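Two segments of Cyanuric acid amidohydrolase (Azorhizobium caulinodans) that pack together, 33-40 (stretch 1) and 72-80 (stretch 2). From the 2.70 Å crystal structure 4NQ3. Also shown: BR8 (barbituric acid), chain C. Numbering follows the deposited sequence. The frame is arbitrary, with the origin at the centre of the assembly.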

ATOM      1  N   GLY A  33      34.919  20.539  -6.182  1.00 24.77           N
ATOM      2  CA  GLY A  33      34.064  21.613  -5.710  1.00 19.72           C
ATOM      3  C   GLY A  33      32.646  21.201  -5.368  1.00 25.82           C
ATOM      4  O   GLY A  33      31.777  22.047  -5.130  1.00 27.62           O
ATOM      5  N   ILE A  34      32.391  19.899  -5.361  1.00 25.89           N
ATOM      6  CA  ILE A  34      31.066  19.417  -5.015  1.00 26.17           C
ATOM      7  C   ILE A  34      30.884  19.505  -3.507  1.00 27.51           C
ATOM      8  O   ILE A  34      31.603  18.856  -2.752  1.00 34.96           O
ATOM      9  CB  ILE A  34      30.844  17.984  -5.477  1.00 16.37           C
ATOM     10  CG1 ILE A  34      30.786  17.923  -6.991  1.00 24.10           C
ATOM     11  CG2 ILE A  34      29.568  17.437  -4.905  1.00 18.67           C
ATOM     12  CD1 ILE A  34      30.529  16.513  -7.501  1.00 27.48           C
ATOM     13  N   LEU A  35      29.940  20.332  -3.076  1.00 25.19           N
ATOM     14  CA  LEU A  35      29.643  20.488  -1.662  1.00 28.17           C
ATOM     15  C   LEU A  35      28.586  19.504  -1.177  1.00 27.24           C
ATOM     16  O   LEU A  35      28.765  18.880  -0.124  1.00 33.80           O
ATOM     17  CB  LEU A  35      29.198  21.912  -1.354  1.00 18.66           C
ATOM     18  CG  LEU A  35      30.343  22.886  -1.533  1.00 24.65           C
ATOM     19  CD1 LEU A  35      29.919  24.267  -1.118  1.00 27.64           C
ATOM     20  CD2 LEU A  35      31.479  22.410  -0.673  1.00 26.21           C
ATOM     21  N   ALA A  36      27.478  19.382  -1.910  1.00 21.76           N
ATOM     22  CA  ALA A  36      26.391  18.519  -1.459  1.00 21.29           C
ATOM     23  C   ALA A  36      25.599  18.020  -2.631  1.00 18.87           C
ATOM     24  O   ALA A  36      25.567  18.664  -3.663  1.00 25.71           O
ATOM     25  CB  ALA A  36      25.474  19.261  -0.487  1.00 16.59           C
ATOM     26  N   ILE A  37      24.952  16.871  -2.475  1.00 21.01           N
ATOM     27  CA  ILE A  37      24.000  16.416  -3.474  1.00 23.69           C
ATOM     28  C   ILE A  37      22.640  16.127  -2.846  1.00 23.82           C
ATOM     29  O   ILE A  37      22.559  15.359  -1.899  1.00 26.58           O
ATOM     30  CB  ILE A  37      24.478  15.167  -4.186  1.00 20.17           C
ATOM     31  CG1 ILE A  37      25.865  15.369  -4.775  1.00 14.80           C
ATOM     32  CG2 ILE A  37      23.559  14.852  -5.330  1.00 21.16           C
ATOM     33  CD1 ILE A  37      26.358  14.122  -5.477  1.00 14.27           C
ATOM     34  N   PHE A  38      21.579  16.766  -3.342  1.00 21.91           N
ATOM     35  CA  PHE A  38      20.219  16.422  -2.918  1.00 22.93           C
ATOM     36  C   PHE A  38      19.641  15.442  -3.906  1.00 23.80           C
ATOM     37  O   PHE A  38      19.999  15.465  -5.078  1.00 24.48           O
ATOM     38  CB  PHE A  38      19.290  17.634  -2.859  1.00 22.66           C
ATOM     39  CG  PHE A  38      19.654  18.662  -1.818  1.00 28.60           C
ATOM     40  CD1 PHE A  38      20.780  18.524  -1.031  1.00 32.71           C
ATOM     41  CD2 PHE A  38      18.847  19.778  -1.633  1.00 29.52           C
ATOM     42  CE1 PHE A  38      21.096  19.486  -0.089  1.00 31.79           C
ATOM     43  CE2 PHE A  38      19.160  20.729  -0.699  1.00 29.22           C
ATOM     44  CZ  PHE A  38      20.287  20.583   0.073  1.00 32.02           C
ATOM     45  N   GLY A  39      18.709  14.608  -3.470  1.00 22.62           N
ATOM     46  CA  GLY A  39      18.085  13.704  -4.408  1.00 19.64           C
ATOM     47  C   GLY A  39      16.647  13.445  -4.046  1.00 24.36           C
ATOM     48  O   GLY A  39      16.306  13.454  -2.871  1.00 39.45           O
ATOM     49  N   LYS A  40      15.809  13.219  -5.055  1.00 29.22           N
ATOM     50  CA  LYS A  40      14.502  12.608  -4.860  1.00 18.80           C
ATOM     51  C   LYS A  40      14.620  11.214  -5.435  1.00 23.08           C
ATOM     52  O   LYS A  40      14.941  11.065  -6.606  1.00 30.15           O
ATOM     53  CB  LYS A  40      13.405  13.398  -5.557  1.00 20.15           C
ATOM     54  CG  LYS A  40      13.128  14.727  -4.918  1.00 25.07           C
ATOM     55  CD  LYS A  40      12.799  14.531  -3.450  1.00 29.04           C
ATOM     56  CE  LYS A  40      11.544  13.664  -3.256  1.00 29.80           C
ATOM     57  NZ  LYS A  40      11.344  13.347  -1.810  1.00 21.11           N
ATOM     58  N   ASP A  72      33.939  11.653   1.351  1.00 33.02           N
ATOM     59  CA  ASP A  72      33.147  11.471   2.557  1.00 41.22           C
ATOM     60  C   ASP A  72      32.651  12.777   3.133  1.00 34.92           C
ATOM     61  O   ASP A  72      31.723  12.775   3.954  1.00 35.54           O
ATOM     62  CB  ASP A  72      33.950  10.713   3.610  1.00 55.47           C
ATOM     63  CG  ASP A  72      34.199   9.269   3.212  1.00 69.96           C
ATOM     64  OD1 ASP A  72      33.336   8.670   2.511  1.00 69.11           O
ATOM     65  OD2 ASP A  72      35.269   8.742   3.593  1.00 81.76           O
ATOM     66  N   GLU A  73      33.244  13.884   2.682  1.00 36.80           N
ATOM     67  CA  GLU A  73      32.899  15.211   3.181  1.00 34.74           C
ATOM     68  C   GLU A  73      31.767  15.821   2.377  1.00 37.74           C
ATOM     69  O   GLU A  73      31.264  16.879   2.725  1.00 35.19           O
ATOM     70  CB  GLU A  73      34.124  16.115   3.147  1.00 37.88           C
ATOM     71  CG  GLU A  73      35.141  15.764   4.219  1.00 67.07           C
ATOM     72  CD  GLU A  73      36.582  16.103   3.814  1.00 85.11           C
ATOM     73  OE1 GLU A  73      36.786  17.034   2.996  1.00 87.99           O
ATOM     74  OE2 GLU A  73      37.514  15.394   4.278  1.00 94.77           O
ATOM     75  N   VAL A  74      31.343  15.148   1.312  1.00 21.70           N
ATOM     76  CA  VAL A  74      30.205  15.630   0.532  1.00 21.61           C
ATOM     77  C   VAL A  74      28.915  15.278   1.254  1.00 17.98           C
ATOM     78  O   VAL A  74      28.749  14.148   1.714  1.00 23.46           O
ATOM     79  CB  VAL A  74      30.179  15.027  -0.900  1.00 20.33           C
ATOM     80  CG1 VAL A  74      28.950  15.497  -1.675  1.00 13.05           C
ATOM     81  CG2 VAL A  74      31.436  15.376  -1.628  1.00 12.53           C
ATOM     82  N   CYS A  75      28.010  16.240   1.379  1.00 13.24           N
ATOM     83  CA  CYS A  75      26.732  15.965   2.016  1.00 16.44           C
ATOM     84  C   CYS A  75      25.792  15.307   1.048  1.00 25.81           C
ATOM     85  O   CYS A  75      25.484  15.875  -0.012  1.00 30.62           O
ATOM     86  CB  CYS A  75      26.105  17.241   2.551  1.00 17.07           C
ATOM     87  SG  CYS A  75      26.902  17.759   4.107  1.00 25.49           S
ATOM     88  N   LEU A  76      25.348  14.105   1.403  1.00 28.06           N
ATOM     89  CA  LEU A  76      24.405  13.367   0.578  1.00 26.03           C
ATOM     90  C   LEU A  76      23.039  13.337   1.275  1.00 27.30           C
ATOM     91  O   LEU A  76      22.845  12.625   2.264  1.00 36.17           O
ATOM     92  CB  LEU A  76      24.932  11.961   0.307  1.00 14.67           C
ATOM     93  CG  LEU A  76      26.225  11.862  -0.521  1.00 20.04           C
ATOM     94  CD1 LEU A  76      26.635  10.413  -0.793  1.00 14.74           C
ATOM     95  CD2 LEU A  76      26.108  12.612  -1.862  1.00 14.89           C
ATOM     96  N   VAL A  77      22.115  14.150   0.773  1.00 15.11           N
ATOM     97  CA  VAL A  77      20.729  14.159   1.229  1.00 27.77           C
ATOM     98  C   VAL A  77      19.821  13.460   0.220  1.00 21.55           C
ATOM     99  O   VAL A  77      19.447  14.047  -0.797  1.00 23.47           O
ATOM    100  CB  VAL A  77      20.185  15.596   1.450  1.00 26.25           C
ATOM    101  CG1 VAL A  77      18.805  15.539   2.032  1.00 16.32           C
ATOM    102  CG2 VAL A  77      21.120  16.414   2.296  1.00 15.41           C
HETATM  103  N   MSE A  78      19.473  12.209   0.479  1.00 16.28           N
HETATM  104  CA  MSE A  78      18.564  11.523  -0.424  1.00 16.68           C
HETATM  105  C   MSE A  78      17.190  11.471   0.199  1.00 24.20           C
HETATM  106  O   MSE A  78      16.977  10.769   1.181  1.00 30.21           O
HETATM  107  CB  MSE A  78      19.047  10.114  -0.742  1.00 22.09           C
HETATM  108  CG  MSE A  78      20.396  10.053  -1.474  1.00 27.59           C
HETATM  109 SE   MSE A  78      20.328  10.821  -3.270  0.65 21.31          SE
HETATM  110  CE  MSE A  78      21.462  12.380  -2.932  1.00 15.68           C
ATOM    111  N   SER A  79      16.262  12.238  -0.353  1.00 21.07           N
ATOM    112  CA  SER A  79      14.888  12.235   0.128  1.00 24.60           C
ATOM    113  C   SER A  79      14.029  11.385  -0.767  1.00 29.28           C
ATOM    114  O   SER A  79      13.909  11.678  -1.959  1.00 33.94           O
ATOM    115  CB  SER A  79      14.316  13.638   0.185  1.00 29.48           C
ATOM    116  OG  SER A  79      13.032  13.593   0.764  1.00 38.16           O
ATOM    117  N   GLY A  80      13.480  10.308  -0.202  1.00 26.20           N
ATOM    118  CA  GLY A  80      12.652   9.371  -0.939  1.00 22.72           C
ATOM    119  C   GLY A  80      11.236   9.881  -1.095  1.00 25.21           C
ATOM    120  O   GLY A  80      10.836  10.874  -0.472  1.00 24.14           O
TER
HETATM  121  N1  BR8 C 401      12.325  11.081   4.349  1.00 21.67           N
HETATM  122  C2  BR8 C 401      12.252  10.833   3.022  1.00 23.39           C
HETATM  123  O2  BR8 C 401      12.906   9.911   2.574  1.00 22.38           O
HETATM  124  N3  BR8 C 401      11.455  11.595   2.216  1.00 31.64           N
HETATM  125  C4  BR8 C 401      10.675  12.664   2.731  1.00 29.46           C
HETATM  126  O4  BR8 C 401       9.966  13.321   1.977  1.00 35.02           O
HETATM  127  C5  BR8 C 401      10.700  13.073   4.205  1.00 22.87           C
HETATM  128  C6  BR8 C 401      11.622  12.120   4.953  1.00 18.61           C
HETATM  129  O8  BR8 C 401      11.761  12.253   6.147  1.00 24.37           O

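Strands 34-40 and 75-80 of cyanuric acid amidohydrolase lie side by side in parallel, their axes 10° apart and 4.6 Å at closest approach; the two stretches, 33-40 and 72-80, bury 568 Å² between them, both sides summed. A ladder of backbone hydrogen bonds sets the register: Cys-75 N to Leu-35 O (3.1 Å), Ile-37 N to Cys-75 O (2.7 Å), Val-77 N to Ile-37 O (3.0 Å), Gly-39 N to Val-77 O (2.8 Å) and Ser-79 N to Gly-39 O (2.8 Å). Odd-numbered residues of both strands thus supply the rungs, while Ala-36 CA and Phe-38 CA make CA-H...O contacts with two of these acceptors, Cys-75 O (3.1 Å) and Val-77 O (3.3 Å), and Lys-40 CA makes another with Ser-79 O (3.1 Å).

Because paired residues point to the same face, bumps meet as neighbours. On one face Ala-36 is small, and its CB rests 3.7 Å from Cys-75 CB; next along, the Phe-38 ring lies obliquely beside Val-77, with Phe-38 CD1 3.9 Å from Val-77 CB. On the other face Ile-37 is the central bump. Ile-37 CB meets Leu-76 CD2 at 3.8 Å, the end of the leucine coming nearer to stretch 1, and Ile-37 CG2 lies 4.0 Å from Met-78 CE. Before the paired region, Val-74 fits against two isoleucines: its CG1 is 3.8 Å from Ile-34 CG2 and 4.4 Å from Ile-37 CG1.

The clearest hollow is at Gly-39. Met-78, present as selenomethionine, brings its end nearer to the neighbouring strand (chi1 and chi2 both m) and occupies the space beside the glycine; its CE comes within 3.6 Å of Gly-39 N and 3.3 Å of Ile-37 O. A beta carbon on Gly-39 would fall 2.5 Å from Met-78 SE, a clash, so the bare backbone is what makes room for this side chain.

Lys-40 closes the far end. With chi1, chi2 and chi3 all m, its chain curls so that the ammonium group reaches stretch 2, where Lys-40 NZ donates to Gly-80 O (2.9 Å) and Ser-79 OG (3.1 Å), and weakly to Ser-79 O (3.1 Å). The polar cluster leads directly to barbituric acid: Gly-80 N donates to BR8 O2 (2.9 Å), and BR8 N3 donates to Gly-80 O (2.9 Å). Gly-80 O therefore accepts from both lysine and ligand, while Ser-79 OG lies 2.9 Å from BR8 N3. The contact passes from apolar packing at its start to a polar, ligand-bearing end.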